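Local coordinates for acetyl-CoA C-acetyltransferase (Syntrophomonas wolfei subsp. wolfei, PDB 7N7Z), which probably catalyses the thiolase reaction, the reversible condensation of two acetyl-CoA molecules into acetoacetyl-CoA with release of free CoA, at residues B[6-11]-B[104-109]; B[14-19]-B[202-207]; B[51-56]-B[110-115]; B[163-168]-B[321-326]; B[294-299]-B[328-333]. All coordinates share one frame; numbering follows the deposited sequence.

From the N terminus, residues 6-11 and 14-19 use the same strand, 8-20. Interaction 1 closes a loop of 92 residues onto the end of helix 94-107, while interaction 2 closes a longer one onto 202-207. These two loops cross. Interaction 3 is nested within the loop of interaction 2, crosses interaction 1 and touches it, joining strands 54-58 and 113-121 of the sheet that also holds strand 8-20. Interaction 4 crosses interaction 2 and ties helix 161-172 to the start of helix 324-336. Interaction 5, within the C-terminal half of the thiolase fold, crosses interaction 4, touches it through Ile168 and Leu294, and packs the same helix 324-336 against helix 296-307.

Interaction 1 (B[6-11]-B[104-109]); sequences NEVVVV and QNIMLG
Asn6, Val8 and Met107 carry most of this contact, where the chain entering strand 8-20 passes the C-terminal end of helix 94-107. The backbone N of Asn6 gives a nearly straight hydrogen bond to Met107 O (2.9 Å, 167° at the hydrogen). It arrives in the carbonyl plane on a lone pair, so a carbonyl of the last helical turn is satisfied by the incoming chain. The CB of Asn6 leans over the same turn, 3.6 Å from Ile106 O. Two residues on, past the outward-pointing Glu7, Val8 points toward the helix. Its CG1 lies anti to the backbone N (chi1 -176°), which sets CG2 between two helix side chains: Val8 CG2 lies 3.7 Å from Ile106 CG2, crossing obliquely, and 3.8 Å from Met107 CG, crossing at about a right angle. The side chain of Met107 starts out away from segment 6-11, yet its CG rests 3.6 Å from Asn6 O before the extended chain runs on. The helix finishes here: Leu108 departs from helical torsions, Gly109 takes a positive phi of 77°, and Gly109 N bonds back to Ile106 O. Leu108 of the second subunit also packs on Met107. Such packing of a helix end against the start of a sheet strand belongs to the layered alpha/beta thiolase fold.

Interaction 2 (B[14-19]-B[202-207]); sequences ARTPIG and EIVPVV
A single beta bridge, backed by a buried salt bridge, fastens strand 8-20 of the central thiolase sheet to the chain leading into strand 206-208. Arg15 supplies both backbone bonds: its N donates to Glu202 O (3.1 Å), from above the carbonyl plane, and its O accepts from Val204 N (2.7 Å) within the carbonyl plane. The side chain repeats the pairing. Arg15 CG sits in the crowded position between N and the carbonyl carbon (chi1 68°), and from there the chain runs extended to NE, which bonds to Glu202 OE2 at 2.7 Å, 165° at the hydrogen. That oxygen uses its anti lone pair and lies near the guanidinium plane, while the carboxylate is turned almost perpendicular to it (88°). NH2 adds only a weak bond to the same oxygen. Ile203 CG1 lies over one guanidinium face, toward its rim, 3.9 Å from Arg15 NH1, and NH1 folds back to the carbonyl of the next residue, Thr16 O (3.1 Å), so the local backbone also holds the group. Further along, Thr16 CB rests on Val206 CG2 (3.6 Å), and Pro17 CD lies 3.5 Å from Val204 O. Asp220 forms a second salt bridge with Arg15 NH1, and Ser370 of helix 360-378 bonds to Glu202 OE2; the buried ion pair thus has further polar support. Helix 30-45 packs on Ala14, Val204 and Val206, whereas strand 254-264 lines the Arg15, Thr16 and Ile18 side chains.

Interaction 3 (B[51-56]-B[110-115]); sequences IIDEIV and KTDISL
Ile55 and Leu115 lie side by side and point the same way, as bridged residues of parallel strands do, with Ile55 CD1 4.0 Å from Leu115 CD2. The backbone beside them is joined by Leu115 N to Glu54 O (3.0 Å) and by Val56 N to Leu115 O, the latter nearly along the C=O axis. Ile52 instead crosses Ile113 at about a right angle, CG1 against CG2, and Ile51 CG1 meets Ile113 CD1 obliquely. Asp53 is directed toward segment 110-115. Its OD2 takes two amide bonds, from Asp112 N (2.7 Å) and Ile113 N (3.0 Å), both from above the carboxylate plane, while Asp53 N returns a bond to Ile113 O (2.8 Å). This double grip, with a salt bridge from Arg82 to OD1, fixes the carboxylate and may offset the nearby charge of Asp112. A polar relay runs beside Glu54: Thr111 OG1 donates to Ser114 OG (3.0 Å), which donates to the anti lone pair of Glu54 OE2 (2.8 Å). Glu54 CG occupies the crowded position (chi1 71°), and the extended chain beyond it also offers OE1 to Arg97 of the second subunit. Strands 54-58 and 113-121 are thus parallel neighbours in the N-terminal half of the thiolase sheet, with helices 30-45 and 94-107 packed against them.

Interaction 4 (B[163-168]-B[321-326]); sequences MTAENI and EAFAAQ
Ala165 CB rests obliquely against the Phe323 ring, 3.6 Å from Phe323 CG, at the heart of this contact between helix 161-172 and the N-terminal end of helix 324-336. Beside it, Ile168 points toward 321-326: its CG2 lies only 3.2 Å from Ala325 O, and its CD1 reaches to 4.2 Å from Gln326 CA. Ala325 CB returns the approach, 3.9 Å from Ala165 O, so small side chains let the two helices sit close. Phe323 holds the N-cap position, with CG anti to its carbonyl carbon (chi1 -50°), which turns the ring toward Ala165. Behind this layer, Gln326 has its OE1 met by Ala322 N (3.1 Å, from above the amide plane) and its NE2 bonded to Gly293 O, so both ends are occupied. Glu321, Ala322 and Phe323 belong to the NEAF motif of thiolases; Glu321 is anchored by Ser186. Gln326 is about 3 Å, side chain to side chain, from Cys388, a predicted proton acceptor. Methyl groups set against a ring and backbone carbonyls make the contact, with no polar side-chain bond between the segments, while the polar bonds of Gln326 fix its amide beside the probable catalytic cysteine.

Interaction 5 (B[294-299]-B[328-333]); sequences LGPAVA and LGVVRM
Helix-helix packing inside the C-terminal half of the thiolase fold brings residues 294-298, at the N-terminal end of helix 296-307, against helix 324-336, with Met333 as the long side chain laid across the interface. Met333 is extended throughout, CG anti to the backbone N (chi1 180°) and the next two torsions also near anti (171° and -172°). The extended chain therefore reaches past Ala297 to Val298. Its CB, directed toward segment 294-299, meets Ala297 CB at 3.7 Å, and CG follows at 3.5 Å from Ala297 CB, tighter than ordinary carbon contact. SD comes next, held between two neighbours: it is 3.5 Å from Ala297 CB and 3.8 Å from Leu294 CB. At the tip, CE presses on Val298 CG1, only 3.4 Å away, the two side chains crossing obliquely. One turn earlier on the same helix, Gly329 has no side chain, and Leu294 CD2 settles directly on its backbone, 3.6 Å from Gly329 C. Val330 flanks this spot: its CG2 meets Pro296 CD at 4.2 Å, and Ala297 CB lies near Val330 O. The side chains that meet are all apolar, and some methyls also rest on backbone carbonyls. Tyr172 of helix 161-172 packs on both Leu294 and Met333, closing the group from a third helix, while Pro296 also touches Cys388, a predicted proton acceptor, so the packing borders the probable active site. Gly295 O accepts two backbone bonds, from Val298 N and from Ala299 N.

Interaction 1 (B[6-11]-B[104-109])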
# COMPACT_ATOMS: atom_id res chain seq x y z
N ASN B 6 48.66 -11.29 6.40
CA ASN B 6 49.18 -9.95 6.19
C ASN B 6 48.72 -9.00 7.29
O ASN B 6 47.71 -9.23 7.97
CB ASN B 6 48.71 -9.40 4.84
CG ASN B 6 49.21 -10.21 3.66
OD1 ASN B 6 48.42 -10.81 2.93
ND2 ASN B 6 50.52 -10.23 3.47
N GLU B 7 49.48 -7.92 7.47
CA GLU B 7 49.05 -6.80 8.28
C GLU B 7 48.20 -5.86 7.43
O GLU B 7 48.51 -5.63 6.25
CB GLU B 7 50.25 -6.04 8.85
CG GLU B 7 50.79 -6.61 10.15
CD GLU B 7 52.15 -6.06 10.51
OE1 GLU B 7 52.33 -5.62 11.67
OE2 GLU B 7 53.05 -6.05 9.64
N VAL B 8 47.14 -5.33 8.02
CA VAL B 8 46.19 -4.47 7.31
C VAL B 8 46.27 -3.07 7.89
O VAL B 8 46.42 -2.88 9.10
CB VAL B 8 44.76 -5.03 7.41
CG1 VAL B 8 43.80 -4.17 6.59
CG2 VAL B 8 44.72 -6.48 6.95
N VAL B 9 46.16 -2.07 7.01
CA VAL B 9 46.20 -0.67 7.39
C VAL B 9 45.03 0.05 6.73
O VAL B 9 44.46 -0.41 5.74
CB VAL B 9 47.53 0.01 7.01
CG1 VAL B 9 48.69 -0.62 7.76
CG2 VAL B 9 47.76 -0.06 5.50
N VAL B 10 44.68 1.21 7.29
CA VAL B 10 43.68 2.10 6.73
C VAL B 10 44.40 3.29 6.11
O VAL B 10 45.28 3.89 6.74
CB VAL B 10 42.67 2.57 7.80
CG1 VAL B 10 41.51 3.30 7.14
CG2 VAL B 10 42.19 1.40 8.62
N VAL B 11 44.03 3.62 4.87
CA VAL B 11 44.70 4.68 4.14
C VAL B 11 43.82 5.90 3.92
O VAL B 11 44.35 7.01 3.73
CB VAL B 11 45.24 4.16 2.78
CG1 VAL B 11 46.00 5.25 2.05
CG2 VAL B 11 46.12 2.95 3.00
N GLN B 104 39.91 -9.25 6.83
CA GLN B 104 40.29 -10.66 6.81
C GLN B 104 40.55 -11.14 5.39
O GLN B 104 41.39 -12.02 5.17
CB GLN B 104 39.22 -11.50 7.49
CG GLN B 104 39.15 -11.28 8.99
CD GLN B 104 38.14 -12.17 9.70
OE1 GLN B 104 38.20 -12.34 10.92
NE2 GLN B 104 37.20 -12.74 8.94
N ASN B 105 39.84 -10.58 4.40
CA ASN B 105 40.17 -10.85 3.01
C ASN B 105 41.58 -10.37 2.69
O ASN B 105 42.32 -11.04 1.96
CB ASN B 105 39.16 -10.19 2.08
CG ASN B 105 38.11 -11.16 1.57
OD1 ASN B 105 38.43 -12.13 0.89
ND2 ASN B 105 36.85 -10.89 1.89
N ILE B 106 41.97 -9.21 3.23
CA ILE B 106 43.32 -8.71 3.01
C ILE B 106 44.33 -9.54 3.81
O ILE B 106 45.44 -9.80 3.34
CB ILE B 106 43.39 -7.22 3.38
CG1 ILE B 106 42.48 -6.41 2.45
CG2 ILE B 106 44.83 -6.71 3.29
CD1 ILE B 106 42.50 -4.91 2.70
N MET B 107 43.95 -9.96 5.02
CA MET B 107 44.84 -10.79 5.82
C MET B 107 45.24 -12.05 5.07
O MET B 107 46.40 -12.49 5.14
CB MET B 107 44.17 -11.16 7.14
CG MET B 107 44.20 -10.07 8.20
SD MET B 107 43.32 -10.58 9.69
CE MET B 107 42.72 -9.01 10.29
N LEU B 108 44.30 -12.65 4.34
CA LEU B 108 44.51 -13.94 3.70
C LEU B 108 45.00 -13.82 2.26
O LEU B 108 45.08 -14.84 1.56
CB LEU B 108 43.20 -14.75 3.73
CG LEU B 108 42.70 -15.11 5.13
CD1 LEU B 108 41.35 -15.79 5.06
CD2 LEU B 108 43.71 -15.99 5.85
N GLY B 109 45.33 -12.62 1.80
CA GLY B 109 45.82 -12.42 0.45
C GLY B 109 44.75 -12.45 -0.62
O GLY B 109 45.09 -12.37 -1.81

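Interaction 2 (B[14-19]-B[202-207])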
# COMPACT_ATOMS: atom_id res chain seq x y z
N ALA B 14 36.43 8.78 5.70
CA ALA B 14 35.54 9.92 5.54
C ALA B 14 34.14 9.53 5.98
O ALA B 14 33.77 8.35 5.97
CB ALA B 14 35.53 10.44 4.10
N ARG B 15 33.37 10.54 6.36
CA ARG B 15 31.95 10.36 6.65
C ARG B 15 31.22 11.65 6.29
O ARG B 15 31.81 12.73 6.24
CB ARG B 15 31.71 10.01 8.13
CG ARG B 15 32.01 11.12 9.13
CD ARG B 15 31.36 10.82 10.48
NE ARG B 15 31.65 11.84 11.48
CZ ARG B 15 30.83 12.84 11.81
NH1 ARG B 15 29.67 13.02 11.19
NH2 ARG B 15 31.19 13.68 12.77
N THR B 16 29.93 11.51 6.01
CA THR B 16 29.07 12.66 5.84
C THR B 16 28.63 13.16 7.20
O THR B 16 28.85 12.50 8.22
CB THR B 16 27.87 12.30 4.98
OG1 THR B 16 26.96 11.49 5.74
CG2 THR B 16 28.30 11.54 3.73
N PRO B 17 28.03 14.35 7.27
CA PRO B 17 27.39 14.76 8.52
C PRO B 17 26.28 13.79 8.90
O PRO B 17 25.72 13.09 8.05
CB PRO B 17 26.84 16.16 8.21
CG PRO B 17 27.64 16.63 7.03
CD PRO B 17 27.95 15.39 6.24
N ILE B 18 25.96 13.75 10.18
CA ILE B 18 24.87 12.93 10.69
C ILE B 18 23.61 13.79 10.69
O ILE B 18 23.47 14.70 11.51
CB ILE B 18 25.18 12.38 12.09
CG1 ILE B 18 26.48 11.56 12.05
CG2 ILE B 18 24.02 11.52 12.59
CD1 ILE B 18 26.90 11.02 13.40
N GLY B 19 22.71 13.51 9.75
CA GLY B 19 21.51 14.31 9.60
C GLY B 19 20.37 13.84 10.48
O GLY B 19 20.32 12.69 10.92
N GLU B 202 37.18 14.97 9.38
CA GLU B 202 36.63 13.69 8.97
C GLU B 202 35.42 13.84 8.05
O GLU B 202 35.14 12.94 7.25
CB GLU B 202 36.24 12.86 10.19
CG GLU B 202 35.14 13.46 11.04
CD GLU B 202 35.06 12.84 12.42
OE1 GLU B 202 36.00 13.05 13.22
OE2 GLU B 202 34.07 12.13 12.71
N ILE B 203 34.71 14.95 8.15
CA ILE B 203 33.46 15.12 7.41
C ILE B 203 33.75 15.46 5.96
O ILE B 203 34.71 16.17 5.65
CB ILE B 203 32.58 16.20 8.07
CG1 ILE B 203 31.75 15.58 9.20
CG2 ILE B 203 31.67 16.87 7.04
CD1 ILE B 203 30.95 16.59 10.01
N VAL B 204 32.92 14.93 5.06
CA VAL B 204 32.82 15.41 3.69
C VAL B 204 31.42 15.96 3.51
O VAL B 204 30.45 15.26 3.80
CB VAL B 204 33.11 14.30 2.65
CG1 VAL B 204 32.21 13.09 2.87
CG2 VAL B 204 32.95 14.85 1.24
N PRO B 205 31.25 17.20 3.06
CA PRO B 205 29.90 17.79 3.04
C PRO B 205 29.02 17.14 1.98
O PRO B 205 29.49 16.59 0.98
CB PRO B 205 30.16 19.27 2.72
CG PRO B 205 31.48 19.29 2.02
CD PRO B 205 32.28 18.14 2.57
N VAL B 206 27.71 17.22 2.22
CA VAL B 206 26.70 16.73 1.29
C VAL B 206 25.98 17.94 0.71
O VAL B 206 25.47 18.79 1.46
CB VAL B 206 25.70 15.78 1.99
CG1 VAL B 206 24.63 15.33 1.01
CG2 VAL B 206 26.44 14.59 2.58
N VAL B 207 25.93 18.02 -0.61
CA VAL B 207 25.38 19.17 -1.31
C VAL B 207 23.99 18.82 -1.82
O VAL B 207 23.82 17.87 -2.60
CB VAL B 207 26.30 19.60 -2.47
CG1 VAL B 207 25.64 20.67 -3.30
CG2 VAL B 207 27.63 20.10 -1.92

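Interaction 3 (B[51-56]-B[110-115])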
# COMPACT_ATOMS: atom_id res chain seq x y z
N ILE B 51 41.94 0.20 -9.27
CA ILE B 51 42.69 -0.95 -8.78
C ILE B 51 42.14 -1.50 -7.48
O ILE B 51 42.67 -2.50 -6.97
CB ILE B 51 44.19 -0.62 -8.62
CG1 ILE B 51 44.40 0.35 -7.46
CG2 ILE B 51 44.74 -0.03 -9.92
CD1 ILE B 51 45.79 0.94 -7.39
N ILE B 52 41.09 -0.90 -6.93
CA ILE B 52 40.48 -1.42 -5.71
C ILE B 52 39.87 -2.78 -6.01
O ILE B 52 39.18 -2.97 -7.02
CB ILE B 52 39.44 -0.43 -5.16
CG1 ILE B 52 40.13 0.85 -4.69
CG2 ILE B 52 38.64 -1.07 -4.03
CD1 ILE B 52 39.19 1.95 -4.23
N ASP B 53 40.13 -3.75 -5.12
CA ASP B 53 39.80 -5.14 -5.42
C ASP B 53 38.34 -5.47 -5.14
O ASP B 53 37.79 -6.38 -5.77
CB ASP B 53 40.70 -6.08 -4.62
CG ASP B 53 42.14 -6.04 -5.08
OD1 ASP B 53 42.37 -6.11 -6.31
OD2 ASP B 53 43.04 -5.94 -4.22
N GLU B 54 37.70 -4.76 -4.22
CA GLU B 54 36.33 -5.09 -3.85
C GLU B 54 35.71 -3.91 -3.11
O GLU B 54 36.40 -2.95 -2.75
CB GLU B 54 36.28 -6.35 -2.97
CG GLU B 54 36.84 -6.14 -1.56
CD GLU B 54 36.66 -7.35 -0.66
OE1 GLU B 54 35.79 -8.19 -0.96
OE2 GLU B 54 37.38 -7.45 0.35
N ILE B 55 34.41 -4.01 -2.89
CA ILE B 55 33.69 -3.15 -1.95
C ILE B 55 32.89 -4.05 -1.03
O ILE B 55 32.17 -4.94 -1.50
CB ILE B 55 32.78 -2.13 -2.66
CG1 ILE B 55 32.09 -1.24 -1.63
CG2 ILE B 55 31.75 -2.84 -3.53
CD1 ILE B 55 31.22 -0.16 -2.23
N VAL B 56 33.02 -3.83 0.27
CA VAL B 56 32.18 -4.48 1.27
C VAL B 56 31.26 -3.40 1.84
O VAL B 56 31.71 -2.52 2.59
CB VAL B 56 33.01 -5.14 2.38
CG1 VAL B 56 32.12 -5.95 3.30
CG2 VAL B 56 34.09 -6.03 1.76
N LYS B 110 43.47 -12.56 -0.25
CA LYS B 110 42.41 -12.59 -1.26
C LYS B 110 42.26 -11.25 -1.96
O LYS B 110 41.85 -11.20 -3.12
CB LYS B 110 41.09 -13.00 -0.61
CG LYS B 110 41.14 -14.36 0.09
CD LYS B 110 40.95 -15.51 -0.89
CE LYS B 110 40.36 -16.74 -0.21
NZ LYS B 110 39.02 -16.47 0.40
N THR B 111 42.58 -10.16 -1.26
CA THR B 111 42.56 -8.83 -1.86
C THR B 111 43.72 -8.02 -1.28
O THR B 111 44.20 -8.29 -0.18
CB THR B 111 41.24 -8.10 -1.59
OG1 THR B 111 41.05 -7.94 -0.18
CG2 THR B 111 40.06 -8.87 -2.18
N ASP B 112 44.15 -7.03 -2.05
CA ASP B 112 45.17 -6.09 -1.60
C ASP B 112 44.59 -4.75 -1.16
O ASP B 112 45.11 -4.13 -0.23
CB ASP B 112 46.20 -5.84 -2.71
CG ASP B 112 46.83 -7.13 -3.20
OD1 ASP B 112 46.95 -8.07 -2.39
OD2 ASP B 112 47.22 -7.19 -4.39
N ILE B 113 43.51 -4.30 -1.81
CA ILE B 113 42.85 -3.05 -1.48
C ILE B 113 41.35 -3.31 -1.44
O ILE B 113 40.78 -3.85 -2.40
CB ILE B 113 43.17 -1.94 -2.51
CG1 ILE B 113 44.66 -1.94 -2.84
CG2 ILE B 113 42.71 -0.59 -2.00
CD1 ILE B 113 45.06 -0.92 -3.89
N SER B 114 40.71 -2.93 -0.33
CA SER B 114 39.29 -3.15 -0.14
C SER B 114 38.63 -1.85 0.28
O SER B 114 39.11 -1.17 1.19
CB SER B 114 39.02 -4.23 0.90
OG SER B 114 39.34 -5.52 0.40
N LEU B 115 37.52 -1.51 -0.38
CA LEU B 115 36.70 -0.37 0.02
C LEU B 115 35.59 -0.87 0.93
O LEU B 115 34.94 -1.88 0.64
CB LEU B 115 36.12 0.32 -1.21
CG LEU B 115 35.07 1.41 -0.94
CD1 LEU B 115 35.64 2.50 -0.05
CD2 LEU B 115 34.55 1.99 -2.25

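Interaction 4 (B[163-168]-B[321-326])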
# COMPACT_ATOMS: atom_id res chain seq x y z
N MET B 163 13.14 -0.75 24.88
CA MET B 163 12.70 -1.66 25.93
C MET B 163 13.88 -2.43 26.50
O MET B 163 13.95 -2.66 27.72
CB MET B 163 11.64 -2.62 25.39
CG MET B 163 10.45 -1.94 24.75
SD MET B 163 9.48 -0.99 25.94
CE MET B 163 8.30 -2.23 26.47
N THR B 164 14.82 -2.85 25.65
CA THR B 164 15.99 -3.56 26.15
C THR B 164 16.87 -2.65 27.01
O THR B 164 17.52 -3.12 27.95
CB THR B 164 16.81 -4.14 24.99
OG1 THR B 164 17.53 -3.09 24.34
CG2 THR B 164 15.89 -4.83 23.99
N ALA B 165 16.90 -1.35 26.70
CA ALA B 165 17.57 -0.40 27.58
C ALA B 165 16.85 -0.32 28.93
O ALA B 165 17.50 -0.19 29.97
CB ALA B 165 17.64 0.97 26.93
N GLU B 166 15.52 -0.40 28.92
CA GLU B 166 14.78 -0.41 30.17
C GLU B 166 15.12 -1.64 31.00
O GLU B 166 15.17 -1.58 32.23
CB GLU B 166 13.27 -0.36 29.89
CG GLU B 166 12.74 0.99 29.42
CD GLU B 166 12.98 2.11 30.41
OE1 GLU B 166 13.51 1.85 31.51
OE2 GLU B 166 12.62 3.27 30.10
N ASN B 167 15.38 -2.77 30.33
CA ASN B 167 15.78 -3.97 31.05
C ASN B 167 17.12 -3.76 31.75
O ASN B 167 17.30 -4.16 32.91
CB ASN B 167 15.87 -5.16 30.10
CG ASN B 167 14.50 -5.63 29.61
OD1 ASN B 167 14.33 -5.95 28.44
ND2 ASN B 167 13.53 -5.68 30.52
N ILE B 168 18.08 -3.13 31.06
CA ILE B 168 19.38 -2.86 31.68
C ILE B 168 19.22 -1.93 32.87
O ILE B 168 19.83 -2.14 33.93
CB ILE B 168 20.35 -2.29 30.63
CG1 ILE B 168 20.95 -3.43 29.80
CG2 ILE B 168 21.45 -1.47 31.32
CD1 ILE B 168 21.84 -2.96 28.66
N GLU B 321 27.04 5.21 22.34
CA GLU B 321 26.01 5.32 23.37
C GLU B 321 24.65 5.17 22.69
O GLU B 321 24.13 6.12 22.11
CB GLU B 321 26.11 6.66 24.11
CG GLU B 321 27.47 6.96 24.72
CD GLU B 321 27.63 8.42 25.10
OE1 GLU B 321 26.88 9.26 24.57
OE2 GLU B 321 28.51 8.73 25.93
N ALA B 322 24.08 3.97 22.76
CA ALA B 322 22.74 3.76 22.22
C ALA B 322 21.68 4.34 23.15
O ALA B 322 20.74 5.00 22.69
CB ALA B 322 22.49 2.27 22.00
N PHE B 323 21.82 4.10 24.45
CA PHE B 323 20.96 4.71 25.46
C PHE B 323 21.80 4.97 26.70
O PHE B 323 22.74 4.23 26.99
CB PHE B 323 19.76 3.81 25.80
CG PHE B 323 19.01 3.31 24.60
CD1 PHE B 323 19.38 2.12 23.99
CD2 PHE B 323 17.95 4.02 24.08
CE1 PHE B 323 18.69 1.66 22.88
CE2 PHE B 323 17.26 3.57 22.97
CZ PHE B 323 17.64 2.38 22.37
N ALA B 324 21.46 6.03 27.43
CA ALA B 324 22.20 6.37 28.63
C ALA B 324 22.21 5.20 29.61
O ALA B 324 23.26 4.84 30.15
CB ALA B 324 21.61 7.62 29.29
N ALA B 325 21.04 4.60 29.85
CA ALA B 325 20.98 3.43 30.71
C ALA B 325 21.85 2.30 30.16
O ALA B 325 22.49 1.57 30.93
CB ALA B 325 19.53 2.96 30.86
N GLN B 326 21.87 2.14 28.84
CA GLN B 326 22.69 1.10 28.23
C GLN B 326 24.16 1.30 28.55
O GLN B 326 24.87 0.34 28.90
CB GLN B 326 22.46 1.07 26.72
CG GLN B 326 23.31 0.06 25.97
CD GLN B 326 24.46 0.69 25.19
OE1 GLN B 326 24.52 1.91 25.03
NE2 GLN B 326 25.36 -0.14 24.70

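Interaction 5 (B[294-299]-B[328-333])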
# COMPACT_ATOMS: atom_id res chain seq x y z
N LEU B 294 24.48 -4.58 26.76
CA LEU B 294 25.70 -4.94 27.48
C LEU B 294 26.75 -5.60 26.61
O LEU B 294 27.80 -6.00 27.13
CB LEU B 294 25.35 -5.86 28.65
CG LEU B 294 24.24 -5.37 29.58
CD1 LEU B 294 23.82 -6.46 30.55
CD2 LEU B 294 24.68 -4.12 30.33
N GLY B 295 26.50 -5.73 25.30
CA GLY B 295 27.43 -6.38 24.40
C GLY B 295 28.85 -5.86 24.51
O GLY B 295 29.81 -6.64 24.58
N PRO B 296 29.03 -4.54 24.50
CA PRO B 296 30.39 -3.99 24.62
C PRO B 296 31.12 -4.45 25.87
O PRO B 296 32.35 -4.50 25.87
CB PRO B 296 30.16 -2.47 24.62
CG PRO B 296 28.85 -2.29 23.91
CD PRO B 296 28.02 -3.48 24.28
N ALA B 297 30.39 -4.78 26.94
CA ALA B 297 31.04 -5.24 28.16
C ALA B 297 31.64 -6.63 28.01
O ALA B 297 32.46 -7.03 28.84
CB ALA B 297 30.05 -5.22 29.32
N VAL B 298 31.25 -7.38 26.98
CA VAL B 298 31.84 -8.68 26.70
C VAL B 298 32.71 -8.66 25.45
O VAL B 298 33.64 -9.47 25.35
CB VAL B 298 30.75 -9.77 26.58
CG1 VAL B 298 30.07 -10.00 27.93
CG2 VAL B 298 29.72 -9.40 25.52
N ALA B 299 32.46 -7.76 24.50
CA ALA B 299 33.29 -7.68 23.31
C ALA B 299 34.60 -6.96 23.59
O ALA B 299 35.66 -7.39 23.10
CB ALA B 299 32.52 -6.97 22.19
N LEU B 328 25.52 3.13 31.12
CA LEU B 328 25.74 2.93 32.55
C LEU B 328 25.68 1.45 32.92
O LEU B 328 26.32 1.03 33.89
CB LEU B 328 24.71 3.73 33.35
CG LEU B 328 24.74 5.25 33.16
CD1 LEU B 328 23.75 5.92 34.09
CD2 LEU B 328 26.14 5.82 33.38
N GLY B 329 24.93 0.66 32.16
CA GLY B 329 24.97 -0.78 32.35
C GLY B 329 26.30 -1.38 31.92
O GLY B 329 26.81 -2.30 32.56
N VAL B 330 26.87 -0.85 30.83
CA VAL B 330 28.18 -1.32 30.39
C VAL B 330 29.24 -0.98 31.43
O VAL B 330 30.10 -1.81 31.75
CB VAL B 330 28.52 -0.72 29.01
CG1 VAL B 330 30.00 -0.91 28.70
CG2 VAL B 330 27.65 -1.35 27.93
N VAL B 331 29.20 0.24 31.96
CA VAL B 331 30.13 0.62 33.02
C VAL B 331 30.03 -0.36 34.19
O VAL B 331 31.05 -0.79 34.74
CB VAL B 331 29.86 2.06 33.49
CG1 VAL B 331 30.74 2.41 34.68
CG2 VAL B 331 30.09 3.04 32.35
N ARG B 332 28.81 -0.73 34.57
CA ARG B 332 28.63 -1.63 35.70
C ARG B 332 29.14 -3.02 35.39
O ARG B 332 29.92 -3.60 36.16
CB ARG B 332 27.15 -1.67 36.10
CG ARG B 332 26.90 -2.29 37.47
CD ARG B 332 27.18 -1.30 38.59
NE ARG B 332 26.22 -0.20 38.59
CZ ARG B 332 24.99 -0.28 39.06
NH1 ARG B 332 24.51 -1.40 39.57
NH2 ARG B 332 24.20 0.79 39.01
N MET B 333 28.73 -3.59 34.25
CA MET B 333 29.18 -4.93 33.90
C MET B 333 30.70 -4.98 33.74
O MET B 333 31.34 -5.96 34.13
CB MET B 333 28.50 -5.41 32.62
CG MET B 333 28.94 -6.81 32.20
SD MET B 333 27.97 -7.51 30.85
CE MET B 333 28.60 -9.19 30.83